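Local coordinates for hypothetical 33.3 KDA protein IN ade3-ser2 intergenic region (Saccharomyces cerevisiae, PDB 1ODF) that is probably an ATP-dependent kinase of the GLYK family, its substrate not yet known, at residues A[47-50]-A[51-55]; A[69-72]-A[73-76]; A[88-91]-A[92-95]; A[130-133]-A[134-137]; A[242-245]-A[246-250]. All coordinates share one frame; numbering follows the deposited sequence.

Interaction 1: A[47-50]-A[51-55]; sequences TSIQ and IYNHL
I49 and N53 sit one turn apart on helix 44-59, the helix that starts within the predicted ATP-binding P-loop, and their side chains run side by side, pointing the same way. The touch is light: the CG2 branch of I49 lies 3.9 Å from ND2 of N53. That branch gets there because it stands anti to the I49 backbone N, while CG1 takes the place beside that N. N53 turns its amide back over the preceding turn, its CG anti to its own carbonyl carbon (chi1 -69°).

On the next faces of the helix I51, Y52 and H54 each set a carbon against a carbonyl oxygen three or four residues earlier. CG1 of I51 lies 3.3 Å from O of T47, CB of Y52 touches O of I49, and CB of H54 lies against O of Q50. The rings of Y52 and H54 both lead away from 47-50: Y52 meets the ring of Y67, and NE2 of H54 is bonded to D17 on helix 8-24. I51 is buried between L16 of that helix and F36 of strand 32-37, so this helix is wedged between sheet and N-terminal helix. S48 OG bonds back to O of S45 in the P-loop and to OH of Y67. Four i to i+4 bonds hold the turns together, the straightest from N53 N to I49 O at 3.1 Å and 171°.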
loop_
_atom_site.group_PDB
_atom_site.type_symbol
_atom_site.label_atom_id
_atom_site.label_comp_id
_atom_site.label_asym_id
_atom_site.label_seq_id
_atom_site.Cartn_x
_atom_site.Cartn_y
_atom_site.Cartn_z
ATOM N N THR A 47 -5.534 10.403 1.300
ATOM C CA THR A 47 -6.901 10.032 0.940
ATOM C C THR A 47 -7.451 8.877 1.791
ATOM O O THR A 47 -8.615 8.905 2.221
ATOM C CB THR A 47 -7.001 9.657 -0.552
ATOM O OG1 THR A 47 -6.511 10.741 -1.350
ATOM C CG2 THR A 47 -8.449 9.378 -0.938
ATOM N N SER A 48 -6.619 7.867 2.032
ATOM C CA SER A 48 -7.032 6.714 2.843
ATOM C C SER A 48 -7.339 7.154 4.273
ATOM O O SER A 48 -8.306 6.687 4.882
ATOM C CB SER A 48 -5.943 5.626 2.843
ATOM O OG SER A 48 -4.754 6.049 3.496
ATOM N N ILE A 49 -6.518 8.060 4.801
ATOM C CA ILE A 49 -6.720 8.574 6.152
ATOM C C ILE A 49 -8.047 9.338 6.236
ATOM O O ILE A 49 -8.787 9.208 7.223
ATOM C CB ILE A 49 -5.545 9.505 6.580
ATOM C CG1 ILE A 49 -4.284 8.675 6.829
ATOM C CG2 ILE A 49 -5.896 10.262 7.845
ATOM C CD1 ILE A 49 -4.398 7.717 8.012
ATOM N N GLN A 50 -8.343 10.127 5.205
ATOM C CA GLN A 50 -9.588 10.881 5.169
ATOM C C GLN A 50 -10.787 9.935 5.174
ATOM O O GLN A 50 -11.794 10.189 5.830
ATOM C CB GLN A 50 -9.653 11.755 3.916
ATOM C CG GLN A 50 -8.754 12.975 3.940
ATOM C CD GLN A 50 -8.882 13.795 2.670
ATOM O OE1 GLN A 50 -8.464 13.361 1.597
ATOM N NE2 GLN A 50 -9.467 14.980 2.785
ATOM N N ILE A 51 -10.671 8.839 4.437
ATOM C CA ILE A 51 -11.753 7.871 4.354
ATOM C C ILE A 51 -11.934 7.211 5.727
ATOM O O ILE A 51 -13.065 7.005 6.183
ATOM C CB ILE A 51 -11.466 6.810 3.265
ATOM C CG1 ILE A 51 -11.565 7.466 1.883
ATOM C CG2 ILE A 51 -12.447 5.669 3.361
ATOM C CD1 ILE A 51 -12.876 8.202 1.651
ATOM N N TYR A 52 -10.817 6.895 6.385
ATOM C CA TYR A 52 -10.857 6.294 7.711
ATOM C C TYR A 52 -11.731 7.178 8.588
ATOM O O TYR A 52 -12.706 6.716 9.174
ATOM C CB TYR A 52 -9.452 6.230 8.313
ATOM C CG TYR A 52 -9.383 5.631 9.711
ATOM C CD1 TYR A 52 -8.631 6.244 10.710
ATOM C CD2 TYR A 52 -10.029 4.432 10.019
ATOM C CE1 TYR A 52 -8.517 5.681 11.983
ATOM C CE2 TYR A 52 -9.921 3.856 11.289
ATOM C CZ TYR A 52 -9.160 4.490 12.267
ATOM O OH TYR A 52 -9.030 3.935 13.520
ATOM N N ASN A 53 -11.387 8.459 8.661
ATOM C CA ASN A 53 -12.153 9.393 9.474
ATOM C C ASN A 53 -13.603 9.477 9.034
ATOM O O ASN A 53 -14.510 9.509 9.867
ATOM C CB ASN A 53 -11.516 10.785 9.441
ATOM C CG ASN A 53 -10.177 10.828 10.160
ATOM O OD1 ASN A 53 -10.020 10.249 11.236
ATOM N ND2 ASN A 53 -9.208 11.522 9.573
ATOM N N HIS A 54 -13.813 9.511 7.723
ATOM C CA HIS A 54 -15.153 9.579 7.149
ATOM C C HIS A 54 -16.020 8.436 7.696
ATOM O O HIS A 54 -17.140 8.656 8.151
ATOM C CB HIS A 54 -15.048 9.484 5.622
ATOM C CG HIS A 54 -16.364 9.516 4.903
ATOM N ND1 HIS A 54 -17.139 10.654 4.808
ATOM C CD2 HIS A 54 -17.011 8.563 4.189
ATOM C CE1 HIS A 54 -18.202 10.400 4.064
ATOM N NE2 HIS A 54 -18.148 9.138 3.676
ATOM N N LEU A 55 -15.482 7.221 7.656
ATOM C CA LEU A 55 -16.187 6.030 8.128
ATOM C C LEU A 55 -16.356 6.003 9.645
ATOM O O LEU A 55 -17.373 5.526 10.163
ATOM C CB LEU A 55 -15.447 4.769 7.658
ATOM C CG LEU A 55 -15.400 4.600 6.133
ATOM C CD1 LEU A 55 -14.540 3.398 5.745
ATOM C CD2 LEU A 55 -16.819 4.442 5.609
#

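Interaction 2: A[69-72]-A[73-76]; sequences SIDD and FYLT. With SO4 (sulfate ion), chain C.
Y74 N donates to O of D71 at 3.1 Å, from well above the carbonyl plane, just past the 3-10 turn 70-72 that follows strand 65-69, in the loop after the second strand of the P-loop kinase sheet. The turn itself is closed by backbone bonds such as D72 N to O of S69. S69 adds an ST turn, its OG accepting from the N of D71 at 3.1 Å. The side chain of D72 folds back on the start of the turn: its OD2 takes the backbone N of S69, 3.1 Å away and above the carboxylate plane, and forms a salt bridge with K130.

D71 and Y74 run alongside each other, pointing the same way. The carboxylate is stacked on the phenol ring, the planes 14° apart, with OD2 of D71 3.2 Å from CZ of Y74. Lower down, CB of D71 makes a CH-pi contact over the same ring, 4.0 Å from its centroid. The D71 torsion (chi1 -72°, CG anti to the carbonyl carbon) and the backbone turn together bring the carboxylate alongside the ring. H102 bonds OD2 of D71, holding the carboxylate flat along the ring, and also stacks on Y74.

F73 leaves the turn the other way, into L107 and V110 of helix 104-114. A water bridges the carbonyls of D72 and Y74. The sulfate, probably from the crystallisation liquor, is also held by R96; it lies at the edge of the Y74 ring, where OH donates to its O2 at 3.0 Å.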
loop_
_atom_site.group_PDB
_atom_site.type_symbol
_atom_site.label_atom_id
_atom_site.label_comp_id
_atom_site.label_asym_id
_atom_site.label_seq_id
_atom_site.Cartn_x
_atom_site.Cartn_y
_atom_site.Cartn_z
ATOM N N SER A 69 -1.130 1.080 7.295
ATOM C CA SER A 69 -0.322 1.307 6.108
ATOM C C SER A 69 0.494 0.026 6.062
ATOM O O SER A 69 0.870 -0.507 7.107
ATOM C CB SER A 69 0.622 2.491 6.292
ATOM O OG SER A 69 1.764 2.344 5.459
ATOM N N ILE A 70 0.752 -0.494 4.874
ATOM C CA ILE A 70 1.545 -1.710 4.800
ATOM C C ILE A 70 2.904 -1.497 5.485
ATOM O O ILE A 70 3.483 -2.434 6.033
ATOM C CB ILE A 70 1.755 -2.162 3.321
ATOM C CG1 ILE A 70 2.526 -3.485 3.277
ATOM C CG2 ILE A 70 2.480 -1.080 2.535
ATOM C CD1 ILE A 70 1.774 -4.667 3.882
ATOM N N ASP A 71 3.404 -0.265 5.487
ATOM C CA ASP A 71 4.697 -0.003 6.114
ATOM C C ASP A 71 4.682 -0.122 7.639
ATOM O O ASP A 71 5.734 -0.174 8.277
ATOM C CB ASP A 71 5.230 1.348 5.666
ATOM C CG ASP A 71 5.694 1.324 4.222
ATOM O OD1 ASP A 71 5.852 2.410 3.625
ATOM O OD2 ASP A 71 5.908 0.211 3.685
ATOM N N ASP A 72 3.486 -0.185 8.215
ATOM C CA ASP A 72 3.348 -0.367 9.648
ATOM C C ASP A 72 3.955 -1.733 9.977
ATOM O O ASP A 72 4.342 -1.997 11.120
ATOM C CB ASP A 72 1.872 -0.402 10.058
ATOM C CG ASP A 72 1.211 0.958 10.028
ATOM O OD1 ASP A 72 1.915 1.969 9.811
ATOM O OD2 ASP A 72 -0.023 1.007 10.238
ATOM N N PHE A 73 4.024 -2.598 8.966
ATOM C CA PHE A 73 4.550 -3.949 9.137
ATOM C C PHE A 73 5.991 -4.156 8.694
ATOM O O PHE A 73 6.392 -5.286 8.416
ATOM C CB PHE A 73 3.659 -4.969 8.408
ATOM C CG PHE A 73 2.324 -5.187 9.056
ATOM C CD1 PHE A 73 1.289 -4.273 8.881
ATOM C CD2 PHE A 73 2.104 -6.304 9.859
ATOM C CE1 PHE A 73 0.047 -4.468 9.500
ATOM C CE2 PHE A 73 0.869 -6.510 10.483
ATOM C CZ PHE A 73 -0.158 -5.588 10.300
ATOM N N TYR A 74 6.768 -3.078 8.609
ATOM C CA TYR A 74 8.178 -3.211 8.227
ATOM C C TYR A 74 8.869 -4.150 9.223
ATOM O O TYR A 74 8.438 -4.296 10.378
ATOM C CB TYR A 74 8.895 -1.850 8.266
ATOM C CG TYR A 74 8.874 -1.040 6.978
ATOM C CD1 TYR A 74 8.782 0.351 7.014
ATOM C CD2 TYR A 74 9.001 -1.652 5.735
ATOM C CE1 TYR A 74 8.818 1.113 5.848
ATOM C CE2 TYR A 74 9.040 -0.895 4.554
ATOM C CZ TYR A 74 8.948 0.486 4.616
ATOM O OH TYR A 74 8.985 1.247 3.455
ATOM N N LEU A 75 9.937 -4.793 8.771
ATOM C CA LEU A 75 10.704 -5.685 9.631
ATOM C C LEU A 75 11.310 -4.864 10.768
ATOM O O LEU A 75 11.469 -3.647 10.638
ATOM C CB LEU A 75 11.833 -6.327 8.833
ATOM C CG LEU A 75 11.374 -7.315 7.769
ATOM C CD1 LEU A 75 12.548 -7.657 6.862
ATOM C CD2 LEU A 75 10.793 -8.565 8.449
ATOM N N THR A 76 11.628 -5.516 11.885
ATOM C CA THR A 76 12.260 -4.802 12.985
ATOM C C THR A 76 13.622 -4.382 12.439
ATOM O O THR A 76 14.165 -5.039 11.540
ATOM C CB THR A 76 12.480 -5.707 14.203
ATOM O OG1 THR A 76 13.195 -6.883 13.802
ATOM C CG2 THR A 76 11.146 -6.097 14.823
HETATM S S SO4 C . 10.352 4.967 3.282
HETATM O O1 SO4 C . 11.618 4.538 2.661
HETATM O O2 SO4 C . 9.907 3.940 4.234
HETATM O O3 SO4 C . 10.550 6.248 3.986
HETATM O O4 SO4 C . 9.330 5.145 2.236
HETATM O O HOH W 1 7.064 -2.709 12.098
#

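Interaction 3: A[88-91]-A[92-95]; sequences KNNK and LLQG
L92 opens the second segment with its N 3.0 Å from OD1 of N90, a weak bond bent to 121°; its CB rests on the same oxygen. The two segments thus form a weakly bonded Asx turn in the loop between helices 77-86 and 104-114, with N90 folded over the backbone that follows it.

L93 is met twice by N90. Its N donates to O of N90 at 3.3 Å, from above the carbonyl plane, and leans weakly on OD1 as well. Its side chain passes obliquely over the N90 amide, CG of L93 standing 3.9 Å from CG of N90. The amide is there because CG of N90 lies anti to its backbone N (chi1 -169°), beside the carbonyl carbon. ND2 of N90 is used on O of D181 and OD2 of D184.

Q94 bends at chi2 (-53°), which brings its amide back to O of N90. NE2 donates to that oxygen at 3.2 Å, with the oxygen close to the amide plane of Q94, and also bonds to O of N84. L93 N and Q94 NE2 therefore grip O of N90 from opposite faces of its plane. Q94 N reaches O of K91 only weakly, at 3.5 Å.

The chemistry is thus uneven: O of N90 has two sound donors, OD1 adds only weak bonds, and the amide ends of N90 and Q94 tie the turn to D181, D184 and N84.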
loop_
_atom_site.group_PDB
_atom_site.type_symbol
_atom_site.label_atom_id
_atom_site.label_comp_id
_atom_site.label_asym_id
_atom_site.label_seq_id
_atom_site.Cartn_x
_atom_site.Cartn_y
_atom_site.Cartn_z
ATOM N N LYS A 88 22.873 -9.934 0.526
ATOM C CA LYS A 88 23.991 -8.998 0.458
ATOM C C LYS A 88 24.278 -8.385 -0.913
ATOM O O LYS A 88 24.747 -7.247 -1.003
ATOM C CB LYS A 88 25.257 -9.684 0.993
ATOM C CG LYS A 88 25.654 -10.949 0.231
ATOM C CD LYS A 88 26.634 -11.820 1.021
ATOM C CE LYS A 88 27.928 -11.087 1.351
ATOM N NZ LYS A 88 28.882 -11.945 2.114
ATOM N N ASN A 89 23.985 -9.119 -1.980
ATOM C CA ASN A 89 24.263 -8.613 -3.319
ATOM C C ASN A 89 23.081 -7.991 -4.038
ATOM O O ASN A 89 23.210 -7.539 -5.177
ATOM C CB ASN A 89 24.868 -9.729 -4.163
ATOM C CG ASN A 89 26.143 -10.278 -3.552
ATOM O OD1 ASN A 89 27.114 -9.538 -3.346
ATOM N ND2 ASN A 89 26.147 -11.573 -3.246
ATOM N N ASN A 90 21.930 -7.964 -3.378
ATOM C CA ASN A 90 20.739 -7.372 -3.969
ATOM C C ASN A 90 20.616 -5.958 -3.402
ATOM O O ASN A 90 20.250 -5.774 -2.239
ATOM C CB ASN A 90 19.504 -8.205 -3.608
ATOM C CG ASN A 90 18.278 -7.796 -4.391
ATOM O OD1 ASN A 90 17.882 -6.633 -4.372
ATOM N ND2 ASN A 90 17.668 -8.751 -5.089
ATOM N N LYS A 91 20.930 -4.959 -4.219
ATOM C CA LYS A 91 20.871 -3.579 -3.758
ATOM C C LYS A 91 19.458 -3.085 -3.455
ATOM O O LYS A 91 19.274 -2.181 -2.639
ATOM C CB LYS A 91 21.554 -2.652 -4.771
ATOM C CG LYS A 91 23.078 -2.767 -4.769
ATOM C CD LYS A 91 23.772 -1.619 -5.516
ATOM C CE LYS A 91 23.821 -1.831 -7.026
ATOM N NZ LYS A 91 22.474 -1.828 -7.654
ATOM N N LEU A 92 18.461 -3.682 -4.100
ATOM C CA LEU A 92 17.076 -3.280 -3.878
ATOM C C LEU A 92 16.536 -3.726 -2.513
ATOM O O LEU A 92 15.558 -3.164 -2.006
ATOM C CB LEU A 92 16.187 -3.841 -4.991
ATOM C CG LEU A 92 16.519 -3.358 -6.405
ATOM C CD1 LEU A 92 15.577 -4.009 -7.393
ATOM C CD2 LEU A 92 16.402 -1.848 -6.477
ATOM N N LEU A 93 17.176 -4.725 -1.911
ATOM C CA LEU A 93 16.722 -5.228 -0.621
ATOM C C LEU A 93 17.499 -4.684 0.566
ATOM O O LEU A 93 17.193 -5.005 1.721
ATOM C CB LEU A 93 16.758 -6.759 -0.613
ATOM C CG LEU A 93 15.674 -7.399 -1.487
ATOM C CD1 LEU A 93 15.809 -8.911 -1.441
ATOM C CD2 LEU A 93 14.280 -6.955 -0.994
ATOM N N GLN A 94 18.506 -3.865 0.284
ATOM C CA GLN A 94 19.305 -3.266 1.345
ATOM C C GLN A 94 18.472 -2.132 1.933
ATOM O O GLN A 94 18.151 -1.160 1.242
ATOM C CB GLN A 94 20.623 -2.718 0.787
ATOM C CG GLN A 94 21.533 -3.767 0.161
ATOM C CD GLN A 94 21.812 -4.936 1.094
ATOM O OE1 GLN A 94 22.084 -4.749 2.284
ATOM N NE2 GLN A 94 21.751 -6.154 0.554
ATOM N N GLY A 95 18.114 -2.273 3.206
ATOM C CA GLY A 95 17.311 -1.263 3.864
ATOM C C GLY A 95 15.827 -1.431 3.580
ATOM O O GLY A 95 15.441 -1.984 2.547
#

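Interaction 4: A[130-133]-A[134-137]; sequences KYDK and SQFK. With SO4 (sulfate ion), chain C.
S134 follows D132 across a bend: strand residues 131-132 end in extended geometry, and the chain bends at K133 and S134, which have helix-like angles, and runs on. Q135 is extended again, and F136 and K137 lie in the left-handed region, so the helix about 135-137 is weakly bonded.

D132 caps this bend with an Asx turn. Its OD2 takes S134 OG at 2.6 Å, on the syn side and close to the carboxylate plane, and S134 N at 3.0 Å from above that plane. One oxygen held by two donors of a single residue fixes the rotation of the carboxylate. CG of D132 stands anti to its backbone N (chi1 178°), which swings the group forward over the turn, while OG of S134 comes back to meet it. The Q135 side chain crosses D132 at about a right angle, the amide and carboxylate planes 58° apart.

K133 points away from the turn as an extended chain, its CG at the edge of the Y131 ring. Its NZ bonds weakly to the sulfate, 3.2 Å from O3, an anion also held by Y74 and R96. The turn links strand 125-132 of the small antiparallel sheet to 135-138, with Q135 and F136 resting on D141 of the adjoining strand 141-142.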
loop_
_atom_site.group_PDB
_atom_site.type_symbol
_atom_site.label_atom_id
_atom_site.label_comp_id
_atom_site.label_asym_id
_atom_site.label_seq_id
_atom_site.Cartn_x
_atom_site.Cartn_y
_atom_site.Cartn_z
ATOM N N LYS A 130 3.318 -0.681 14.752
ATOM C CA LYS A 130 3.506 0.702 14.348
ATOM C C LYS A 130 5.005 0.845 14.133
ATOM O O LYS A 130 5.806 0.196 14.809
ATOM C CB LYS A 130 2.996 1.661 15.425
ATOM C CG LYS A 130 1.492 1.912 15.330
ATOM C CD LYS A 130 1.103 2.423 13.932
ATOM C CE LYS A 130 -0.408 2.617 13.794
ATOM N NZ LYS A 130 -0.836 2.956 12.392
ATOM N N TYR A 131 5.393 1.675 13.181
ATOM C CA TYR A 131 6.804 1.827 12.877
ATOM C C TYR A 131 7.291 3.234 13.194
ATOM O O TYR A 131 6.502 4.175 13.243
ATOM C CB TYR A 131 7.031 1.507 11.393
ATOM C CG TYR A 131 8.463 1.235 11.002
ATOM C CD1 TYR A 131 9.077 0.021 11.315
ATOM C CD2 TYR A 131 9.202 2.182 10.294
ATOM C CE1 TYR A 131 10.387 -0.244 10.929
ATOM C CE2 TYR A 131 10.510 1.928 9.902
ATOM C CZ TYR A 131 11.095 0.714 10.220
ATOM O OH TYR A 131 12.378 0.454 9.801
ATOM N N ASP A 132 8.594 3.363 13.412
ATOM C CA ASP A 132 9.215 4.645 13.713
ATOM C C ASP A 132 10.436 4.766 12.815
ATOM O O ASP A 132 11.460 4.135 13.074
ATOM C CB ASP A 132 9.637 4.692 15.184
ATOM C CG ASP A 132 10.341 5.993 15.556
ATOM O OD1 ASP A 132 10.686 6.155 16.746
ATOM O OD2 ASP A 132 10.548 6.849 14.665
ATOM N N LYS A 133 10.316 5.575 11.762
ATOM C CA LYS A 133 11.393 5.775 10.788
ATOM C C LYS A 133 12.571 6.631 11.263
ATOM O O LYS A 133 13.651 6.595 10.658
ATOM C CB LYS A 133 10.832 6.391 9.501
ATOM C CG LYS A 133 9.782 5.550 8.789
ATOM C CD LYS A 133 9.310 6.233 7.510
ATOM C CE LYS A 133 8.184 5.467 6.836
ATOM N NZ LYS A 133 7.762 6.112 5.555
ATOM N N SER A 134 12.370 7.402 12.329
ATOM C CA SER A 134 13.426 8.266 12.853
ATOM C C SER A 134 14.489 7.469 13.606
ATOM O O SER A 134 15.620 7.929 13.776
ATOM C CB SER A 134 12.835 9.326 13.787
ATOM O OG SER A 134 12.333 8.743 14.979
ATOM N N GLN A 135 14.121 6.271 14.045
ATOM C CA GLN A 135 15.035 5.415 14.788
ATOM C C GLN A 135 16.339 5.129 14.047
ATOM O O GLN A 135 16.428 5.289 12.826
ATOM C CB GLN A 135 14.338 4.102 15.139
ATOM C CG GLN A 135 14.517 3.704 16.575
ATOM C CD GLN A 135 13.987 4.758 17.524
ATOM O OE1 GLN A 135 14.225 4.700 18.727
ATOM N NE2 GLN A 135 13.256 5.727 16.985
ATOM N N PHE A 136 17.347 4.702 14.805
ATOM C CA PHE A 136 18.671 4.391 14.269
ATOM C C PHE A 136 19.126 5.321 13.152
ATOM O O PHE A 136 19.417 4.877 12.039
ATOM C CB PHE A 136 18.732 2.951 13.758
ATOM C CG PHE A 136 18.566 1.918 14.827
ATOM C CD1 PHE A 136 17.301 1.578 15.294
ATOM C CD2 PHE A 136 19.674 1.270 15.358
ATOM C CE1 PHE A 136 17.140 0.601 16.272
ATOM C CE2 PHE A 136 19.527 0.289 16.340
ATOM C CZ PHE A 136 18.259 -0.047 16.796
ATOM N N LYS A 137 19.190 6.612 13.450
ATOM C CA LYS A 137 19.630 7.586 12.465
ATOM C C LYS A 137 18.891 7.449 11.133
ATOM O O LYS A 137 19.510 7.455 10.070
ATOM C CB LYS A 137 21.136 7.441 12.228
ATOM C CG LYS A 137 22.000 7.585 13.475
ATOM C CD LYS A 137 23.478 7.518 13.113
ATOM C CE LYS A 137 24.373 7.694 14.332
ATOM N NZ LYS A 137 24.218 6.576 15.308
HETATM S S SO4 C . 10.352 4.967 3.282
HETATM O O1 SO4 C . 11.618 4.538 2.661
HETATM O O2 SO4 C . 9.907 3.940 4.234
HETATM O O3 SO4 C . 10.550 6.248 3.986
HETATM O O4 SO4 C . 9.330 5.145 2.236
#

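Interaction 5: A[242-245]-A[246-250]; sequences HAFV and DRYMP
F244 and Y248 meet obliquely, CE2 of Y248 lying over one face of the F244 ring, 3.7 Å from CZ of F244 and offset toward the rim. The ring planes are 46° apart. F244 reaches the contact with CG anti to its backbone N (chi1 178°). Beside this pair, V245 and M249 lie side by side, pointing the same way, with CG1 of V245 4.0 Å from CE of M249.

The backbone beneath positions these groups. D246 N closes the last regular turn on O of H242 at 2.8 Å. Then the chain tightens: R247 N donates to O of F244 at 3.1 Å, and O of V245 accepts two donors. Y248 N comes in at 2.8 Å from above the carbonyl plane, M249 N at 3.1 Å nearly along the C=O axis. R247 lays its CB and CD across O of F244.

Further out, F244 makes a cation-pi contact with R221, and the Y248 ring meets W161 edge-to-face. Y248 also touches Q40 of the predicted ATP-binding loop and stands near a sulfate, consistent with a place beside the nucleotide pocket. OD2 of D246 bonds to Y218 OH. The stretch forms the junction between helices 238-246 and 249-262, where the i to i+4 bonding lapses at R247 and Y248, with V245 and M249 both pressed against V217 and Y218 of helix 216-232.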
loop_
_atom_site.group_PDB
_atom_site.type_symbol
_atom_site.label_atom_id
_atom_site.label_comp_id
_atom_site.label_asym_id
_atom_site.label_seq_id
_atom_site.Cartn_x
_atom_site.Cartn_y
_atom_site.Cartn_z
ATOM N N HIS A 242 17.098 10.860 -6.783
ATOM C CA HIS A 242 16.967 10.053 -7.985
ATOM C C HIS A 242 17.345 8.620 -7.670
ATOM O O HIS A 242 16.703 7.683 -8.134
ATOM C CB HIS A 242 17.856 10.584 -9.111
ATOM C CG HIS A 242 17.132 11.482 -10.061
ATOM N ND1 HIS A 242 16.745 12.762 -9.725
ATOM C CD2 HIS A 242 16.654 11.257 -11.308
ATOM C CE1 HIS A 242 16.054 13.287 -10.723
ATOM N NE2 HIS A 242 15.984 12.393 -11.694
ATOM N N ALA A 243 18.391 8.462 -6.872
ATOM C CA ALA A 243 18.861 7.143 -6.490
ATOM C C ALA A 243 17.784 6.457 -5.657
ATOM O O ALA A 243 17.571 5.248 -5.771
ATOM C CB ALA A 243 20.164 7.260 -5.691
ATOM N N PHE A 244 17.111 7.240 -4.823
ATOM C CA PHE A 244 16.051 6.718 -3.976
ATOM C C PHE A 244 14.909 6.190 -4.838
ATOM O O PHE A 244 14.522 5.028 -4.714
ATOM C CB PHE A 244 15.508 7.808 -3.044
ATOM C CG PHE A 244 14.361 7.345 -2.177
ATOM C CD1 PHE A 244 14.597 6.617 -1.011
ATOM C CD2 PHE A 244 13.038 7.598 -2.551
ATOM C CE1 PHE A 244 13.529 6.145 -0.230
ATOM C CE2 PHE A 244 11.973 7.128 -1.779
ATOM C CZ PHE A 244 12.221 6.400 -0.616
ATOM N N VAL A 245 14.383 7.050 -5.709
ATOM C CA VAL A 245 13.275 6.685 -6.583
ATOM C C VAL A 245 13.635 5.549 -7.538
ATOM O O VAL A 245 12.808 4.683 -7.811
ATOM C CB VAL A 245 12.773 7.916 -7.386
ATOM C CG1 VAL A 245 11.598 7.530 -8.283
ATOM C CG2 VAL A 245 12.351 9.016 -6.423
ATOM N N ASP A 246 14.868 5.547 -8.032
ATOM C CA ASP A 246 15.320 4.504 -8.946
ATOM C C ASP A 246 15.112 3.116 -8.344
ATOM O O ASP A 246 14.977 2.130 -9.066
ATOM C CB ASP A 246 16.807 4.699 -9.291
ATOM C CG ASP A 246 17.034 5.791 -10.336
ATOM O OD1 ASP A 246 18.202 6.158 -10.586
ATOM O OD2 ASP A 246 16.047 6.284 -10.913
ATOM N N ARG A 247 15.098 3.042 -7.016
ATOM C CA ARG A 247 14.898 1.772 -6.330
ATOM C C ARG A 247 13.484 1.229 -6.552
ATOM O O ARG A 247 13.269 0.021 -6.521
ATOM C CB ARG A 247 15.142 1.938 -4.829
ATOM C CG ARG A 247 16.598 1.864 -4.412
ATOM C CD ARG A 247 16.828 2.587 -3.090
ATOM N NE ARG A 247 15.935 2.151 -2.012
ATOM C CZ ARG A 247 16.027 0.988 -1.370
ATOM N NH1 ARG A 247 16.980 0.116 -1.694
ATOM N NH2 ARG A 247 15.178 0.710 -0.386
ATOM N N TYR A 248 12.530 2.124 -6.786
ATOM C CA TYR A 248 11.140 1.726 -6.984
ATOM C C TYR A 248 10.699 1.613 -8.445
ATOM O O TYR A 248 9.790 0.850 -8.764
ATOM C CB TYR A 248 10.224 2.707 -6.256
ATOM C CG TYR A 248 10.420 2.720 -4.761
ATOM C CD1 TYR A 248 9.582 1.987 -3.923
ATOM C CD2 TYR A 248 11.444 3.473 -4.176
ATOM C CE1 TYR A 248 9.752 2.002 -2.536
ATOM C CE2 TYR A 248 11.626 3.493 -2.795
ATOM C CZ TYR A 248 10.776 2.756 -1.979
ATOM O OH TYR A 248 10.946 2.771 -0.610
ATOM N N MET A 249 11.343 2.372 -9.327
ATOM C CA MET A 249 11.003 2.354 -10.746
ATOM C C MET A 249 10.921 0.976 -11.409
ATOM O O MET A 249 10.046 0.742 -12.242
ATOM C CB MET A 249 11.982 3.231 -11.524
ATOM C CG MET A 249 11.621 4.697 -11.511
ATOM S SD MET A 249 10.035 4.952 -12.309
ATOM C CE MET A 249 9.242 5.974 -11.091
ATOM N N PRO A 250 11.842 0.054 -11.073
ATOM C CA PRO A 250 11.762 -1.270 -11.707
ATOM C C PRO A 250 10.406 -1.932 -11.418
ATOM O O PRO A 250 9.762 -2.482 -12.318
ATOM C CB PRO A 250 12.931 -2.024 -11.079
ATOM C CG PRO A 250 13.939 -0.923 -10.843
ATOM C CD PRO A 250 13.082 0.190 -10.286
#

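All five contacts are local and follow one another in series along the chain; none nests within or crosses another. Interaction 1 lies on helix 44-59, which starts in the predicted P-loop. Interaction 2 turns the chain out of strand 65-69, and interaction 3 closes a turn in the loop after helix 77-86. Interaction 4 leads from strand 125-132 into helix 135-138, and interaction 5 joins helices 238-246 and 249-262. Contacts distant in sequence still meet: D72 and K130 form a salt bridge between interactions 2 and 4, which also share the sulfate, while the R247 guanidinium of interaction 5 packs on backbone carbonyls of interaction 3, including those of K91 and Q94.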